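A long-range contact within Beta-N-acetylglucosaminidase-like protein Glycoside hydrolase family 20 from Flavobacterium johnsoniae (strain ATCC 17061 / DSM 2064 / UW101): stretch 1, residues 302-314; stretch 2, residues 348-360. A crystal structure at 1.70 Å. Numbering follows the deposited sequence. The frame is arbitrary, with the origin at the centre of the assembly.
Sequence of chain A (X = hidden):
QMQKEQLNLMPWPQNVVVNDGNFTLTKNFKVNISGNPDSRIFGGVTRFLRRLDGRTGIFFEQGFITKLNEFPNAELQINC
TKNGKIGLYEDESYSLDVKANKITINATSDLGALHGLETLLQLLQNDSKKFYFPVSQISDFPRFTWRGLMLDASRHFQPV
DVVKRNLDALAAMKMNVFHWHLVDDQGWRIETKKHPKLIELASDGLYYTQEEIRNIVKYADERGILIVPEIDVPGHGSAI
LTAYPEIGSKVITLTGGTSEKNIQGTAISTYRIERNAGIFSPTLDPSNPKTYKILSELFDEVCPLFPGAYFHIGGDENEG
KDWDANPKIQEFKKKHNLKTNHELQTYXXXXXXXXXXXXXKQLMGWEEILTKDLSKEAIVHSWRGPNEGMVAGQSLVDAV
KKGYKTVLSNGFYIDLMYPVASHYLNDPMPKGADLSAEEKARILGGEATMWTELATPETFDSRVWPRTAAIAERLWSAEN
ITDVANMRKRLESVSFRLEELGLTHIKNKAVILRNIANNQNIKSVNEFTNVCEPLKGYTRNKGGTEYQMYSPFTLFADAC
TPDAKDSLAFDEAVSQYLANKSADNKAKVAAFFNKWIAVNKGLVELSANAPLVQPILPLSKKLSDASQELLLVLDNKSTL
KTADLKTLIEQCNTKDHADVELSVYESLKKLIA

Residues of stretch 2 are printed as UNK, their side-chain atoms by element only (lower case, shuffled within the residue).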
# COMPACT_ATOMS: atom_id res chain seq x y z
N VAL A 302 14.26 25.52 -6.14
CA VAL A 302 13.11 24.68 -6.37
C VAL A 302 12.62 24.63 -7.82
O VAL A 302 12.26 23.58 -8.35
CB VAL A 302 11.96 25.11 -5.46
CG1 VAL A 302 10.72 24.24 -5.77
CG2 VAL A 302 12.26 24.91 -4.00
N CYS A 303 12.65 25.76 -8.53
CA CYS A 303 12.13 25.77 -9.90
C CYS A 303 12.84 24.77 -10.83
O CYS A 303 12.21 24.19 -11.65
CB CYS A 303 12.15 27.15 -10.53
SG CYS A 303 11.02 28.31 -9.78
N PRO A 304 14.17 24.55 -10.67
CA PRO A 304 14.85 23.58 -11.49
C PRO A 304 14.40 22.15 -11.32
O PRO A 304 14.64 21.31 -12.21
CB PRO A 304 16.35 23.73 -11.09
CG PRO A 304 16.40 25.16 -10.75
CD PRO A 304 15.16 25.34 -9.91
N LEU A 305 13.72 21.87 -10.22
CA LEU A 305 13.21 20.52 -9.94
C LEU A 305 11.97 20.21 -10.78
O LEU A 305 11.68 19.01 -11.02
CB LEU A 305 12.91 20.37 -8.44
CG LEU A 305 13.99 20.73 -7.44
CD1 LEU A 305 13.47 20.49 -6.03
CD2 LEU A 305 15.20 19.86 -7.74
N PHE A 306 11.26 21.23 -11.19
CA PHE A 306 9.97 21.09 -11.86
C PHE A 306 10.06 21.67 -13.29
O PHE A 306 9.98 22.87 -13.48
CB PHE A 306 8.94 21.83 -11.05
CG PHE A 306 8.65 21.20 -9.72
CD1 PHE A 306 7.88 20.02 -9.68
CD2 PHE A 306 9.17 21.71 -8.56
CE1 PHE A 306 7.62 19.45 -8.43
CE2 PHE A 306 8.95 21.11 -7.35
CZ PHE A 306 8.17 19.96 -7.31
N PRO A 307 10.18 20.81 -14.30
CA PRO A 307 10.39 21.32 -15.65
C PRO A 307 9.16 21.94 -16.32
O PRO A 307 9.30 22.61 -17.34
CB PRO A 307 10.83 20.09 -16.42
CG PRO A 307 10.16 18.94 -15.70
CD PRO A 307 10.23 19.34 -14.24
N GLY A 308 7.96 21.69 -15.76
CA GLY A 308 6.73 22.21 -16.26
C GLY A 308 6.76 23.72 -16.27
O GLY A 308 7.44 24.35 -15.48
N ALA A 309 6.00 24.30 -17.18
CA ALA A 309 6.06 25.74 -17.37
C ALA A 309 5.33 26.61 -16.40
O ALA A 309 5.38 27.85 -16.53
CB ALA A 309 5.58 26.06 -18.79
N TYR A 310 4.58 26.00 -15.43
CA TYR A 310 3.69 26.73 -14.53
C TYR A 310 4.17 26.55 -13.08
O TYR A 310 4.52 25.44 -12.65
CB TYR A 310 2.24 26.24 -14.65
CG TYR A 310 1.83 26.24 -16.09
CD1 TYR A 310 1.46 27.41 -16.65
CD2 TYR A 310 2.03 25.16 -16.86
CE1 TYR A 310 1.16 27.47 -18.01
CE2 TYR A 310 1.76 25.18 -18.21
CZ TYR A 310 1.31 26.36 -18.77
OH TYR A 310 1.06 26.42 -20.15
N PHE A 311 4.15 27.64 -12.34
CA PHE A 311 4.53 27.63 -10.94
C PHE A 311 3.43 28.33 -10.15
O PHE A 311 3.12 29.51 -10.41
CB PHE A 311 5.93 28.25 -10.65
CG PHE A 311 6.48 27.82 -9.35
CD1 PHE A 311 5.95 28.29 -8.14
CD2 PHE A 311 7.50 26.89 -9.35
CE1 PHE A 311 6.51 27.79 -6.92
CE2 PHE A 311 8.02 26.38 -8.15
CZ PHE A 311 7.49 26.79 -6.96
N HIS A 312 2.83 27.62 -9.20
CA HIS A 312 1.71 28.12 -8.38
C HIS A 312 2.30 28.76 -7.13
O HIS A 312 2.98 28.11 -6.35
CB HIS A 312 0.75 26.96 -8.13
CG HIS A 312 -0.67 27.32 -7.81
ND1 HIS A 312 -1.06 28.19 -6.80
CD2 HIS A 312 -1.82 26.80 -8.31
CE1 HIS A 312 -2.38 28.20 -6.73
NE2 HIS A 312 -2.86 27.37 -7.65
N ILE A 313 1.96 30.03 -6.87
CA ILE A 313 2.41 30.75 -5.69
C ILE A 313 1.31 30.89 -4.68
O ILE A 313 1.36 31.61 -3.71
CB ILE A 313 3.07 32.11 -6.07
CG1 ILE A 313 2.16 33.00 -6.93
CG2 ILE A 313 4.43 31.86 -6.73
CD1 ILE A 313 0.87 33.39 -6.38
N GLY A 314 0.21 30.14 -4.88
CA GLY A 314 -0.84 30.21 -3.88
C GLY A 314 -1.59 31.53 -3.78
O GLY A 314 -2.17 32.00 -4.77
N UNK A 348 2.87 42.22 -4.23
CA UNK A 348 3.76 41.16 -3.73
C UNK A 348 3.89 40.05 -4.76
O UNK A 348 4.97 39.68 -5.12
c UNK A 348 3.78 39.35 -1.95
c UNK A 348 5.02 39.31 -1.31
c UNK A 348 5.60 38.08 -0.92
c UNK A 348 4.93 36.90 -1.18
c UNK A 348 3.18 40.62 -2.39
c UNK A 348 3.14 38.14 -2.22
c UNK A 348 3.70 36.92 -1.82
N UNK A 349 2.77 39.55 -5.24
CA UNK A 349 2.71 38.53 -6.28
C UNK A 349 3.47 38.91 -7.56
O UNK A 349 4.26 38.12 -8.11
c UNK A 349 1.16 37.18 -7.74
o UNK A 349 0.58 37.72 -5.45
c UNK A 349 1.24 38.20 -6.64
N UNK A 350 3.31 40.18 -7.96
CA UNK A 350 3.99 40.67 -9.17
C UNK A 350 5.47 40.90 -8.97
O UNK A 350 6.22 40.91 -10.00
c UNK A 350 3.37 41.09 -12.64
c UNK A 350 3.29 41.92 -9.74
s UNK A 350 2.05 40.30 -11.68
c UNK A 350 1.95 41.56 -10.41
N UNK A 351 5.94 40.98 -7.72
CA UNK A 351 7.37 40.95 -7.43
C UNK A 351 7.97 39.54 -7.67
O UNK A 351 9.14 39.36 -7.97
n UNK A 351 8.61 44.10 -7.04
c UNK A 351 7.39 43.81 -6.75
c UNK A 351 7.22 42.80 -5.66
o UNK A 351 6.39 44.31 -7.33
c UNK A 351 7.74 41.46 -6.03
N UNK A 352 7.14 38.49 -7.49
CA UNK A 352 7.58 37.09 -7.69
C UNK A 352 7.61 36.74 -9.21
O UNK A 352 8.29 35.82 -9.65
c UNK A 352 5.52 35.36 -4.86
c UNK A 352 6.57 36.13 -7.02
c UNK A 352 7.58 36.66 -4.75
c UNK A 352 6.29 36.48 -5.54
N UNK A 353 6.77 37.43 -9.98
CA UNK A 353 6.56 37.13 -11.42
C UNK A 353 7.89 37.14 -12.22
O UNK A 353 8.18 36.15 -12.93
c UNK A 353 5.55 38.06 -12.03
N UNK A 354 8.75 38.11 -11.99
CA UNK A 354 10.06 38.04 -12.72
C UNK A 354 11.00 36.97 -12.21
O UNK A 354 11.80 36.49 -12.95
c UNK A 354 9.84 40.16 -11.60
c UNK A 354 8.58 39.40 -11.30
c UNK A 354 10.70 39.43 -12.49
N UNK A 355 10.94 36.64 -10.93
CA UNK A 355 11.70 35.51 -10.37
C UNK A 355 11.30 34.22 -11.05
O UNK A 355 12.18 33.49 -11.49
c UNK A 355 11.66 36.68 -8.08
c UNK A 355 11.41 37.95 -5.61
c UNK A 355 11.42 35.41 -8.88
s UNK A 355 11.24 36.33 -6.35
N UNK A 356 9.99 33.99 -11.21
CA UNK A 356 9.54 32.81 -11.91
C UNK A 356 9.93 32.87 -13.36
O UNK A 356 10.35 31.85 -13.91
c UNK A 356 7.60 32.36 -10.29
c UNK A 356 6.07 32.20 -10.19
c UNK A 356 8.02 32.60 -11.73
c UNK A 356 8.31 31.19 -9.68
N UNK A 357 9.81 34.06 -13.98
CA UNK A 357 10.09 34.11 -15.43
C UNK A 357 11.58 33.86 -15.70
O UNK A 357 11.97 33.33 -16.76
c UNK A 357 8.77 36.45 -19.57
n UNK A 357 8.07 37.69 -20.01
c UNK A 357 9.70 35.46 -15.96
c UNK A 357 8.97 36.68 -18.09
c UNK A 357 9.67 35.51 -17.51
N UNK A 358 12.43 34.21 -14.76
CA UNK A 358 13.87 34.00 -14.87
C UNK A 358 14.15 32.47 -15.00
O UNK A 358 15.11 32.06 -15.67
c UNK A 358 16.04 34.43 -13.64
c UNK A 358 16.64 34.90 -12.32
c UNK A 358 16.70 33.79 -11.31
n UNK A 358 17.38 34.15 -10.03
c UNK A 358 14.53 34.46 -13.60
N UNK A 359 13.26 31.65 -14.43
CA UNK A 359 13.37 30.17 -14.55
C UNK A 359 12.53 29.59 -15.68
O UNK A 359 12.44 28.35 -15.79
n UNK A 359 15.03 30.88 -10.41
n UNK A 359 15.27 29.56 -12.08
c UNK A 359 13.80 30.78 -11.04
c UNK A 359 13.96 29.95 -12.09
c UNK A 359 15.89 30.15 -11.07
c UNK A 359 13.02 29.53 -13.19
N UNK A 360 11.88 30.46 -16.44
CA UNK A 360 11.03 30.09 -17.54
C UNK A 360 9.62 29.70 -17.17
O UNK A 360 8.96 28.95 -17.89

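Position 348 carries seven carbons, one leading into a six-membered ring with no heteroatom; the ring makes no contact with stretch 1. This is Phe-348, in a helix that began earlier in the chain. At 349 a single carbon bears one oxygen and one carbon, a small beta-branched side chain that touches Ile-313. That is Thr-349: its CG2 gives the closest approach, 4.0 Å to Ile-313 CD1, and its OG1 is hydrogen-bonded elsewhere in the structure, so the polar atom is paid for.

Position 350 has an unbranched chain of two carbons, a sulfur and a terminal carbon, out of reach of stretch 1: Met-350. Position 351 shows three carbons, the last carrying an oxygen and a nitrogen, and it too touches nothing here: Gln-351.

Four carbons forked at the second mark position 352. One tip approaches Ile-313, and the CA-to-CB bond points toward stretch 1. The residue is Leu-352, and the tip is CD1, 4.1 Å from Ile-313 CG2. Position 353 has one carbon, directed away: Ala-353. At 354 three carbons close a ring onto the backbone nitrogen, which defines Pro-354. Lacking an N-H, it cannot donate to the turn before, and the helix is kinked here, where the nitrogens of 354 and 355 both lack that bond.

Position 355 repeats the pattern of two carbons, sulfur and carbon, but extended, with its end leading away from stretch 1; it is Met-355. Position 356 is another four-carbon side chain forked at the second, and the fork touches Cys-303, Phe-311 and Ile-313. This is Leu-356, in the m, t rotamer. Its CD2 is 4.0 Å from Cys-303 SG and 3.8 Å from Phe-311 CG, while its CD1 is 3.8 Å from Ile-313 CG2 and also lies 4.0 Å from Phe-311 CB.

Positions 357 and 358 each hold four carbons in a row ending in nitrogen, exposed and beyond contact with stretch 1: Lys-357 and Lys-358. At 359 one carbon leads to a five-membered ring of three carbons and two nitrogens; the CB of 359 lies 3.7 Å from Cys-303 CB, and the Cys-303 sulfur sits oblique to the ring. This is His-359, its ring centroid 4.5 Å from Cys-303 SG. Position 360 has no side-chain atoms, and its backbone O lies 4.0 Å from Ala-309 O: Gly-360. It is the first residue to leave helical phi/psi, with positive phi and two bonds back into the last turn, a Schellman motif.

No hydrogen bond crosses the contact; it rests mainly on apolar side-chain packing, with an oblique sulfur-aromatic approach at Cys-303 and His-359. Along 310 to 313, Phe-311 and Ile-313 point toward stretch 2, Tyr-310 and His-312 away. Stretch 2 answers with Thr-349, Leu-352 and Leu-356 from the helix and His-359 just after it. Leu-356 has the largest area covered, 80 Å², and Cys-303 bridges it to His-359. The rule to read is economical: alternate on the strand, let contacting side chains recur every three or four residues, and keep the lysines out of the contact.

Stretch 2 348-360: FTMQLAPMLKKHG
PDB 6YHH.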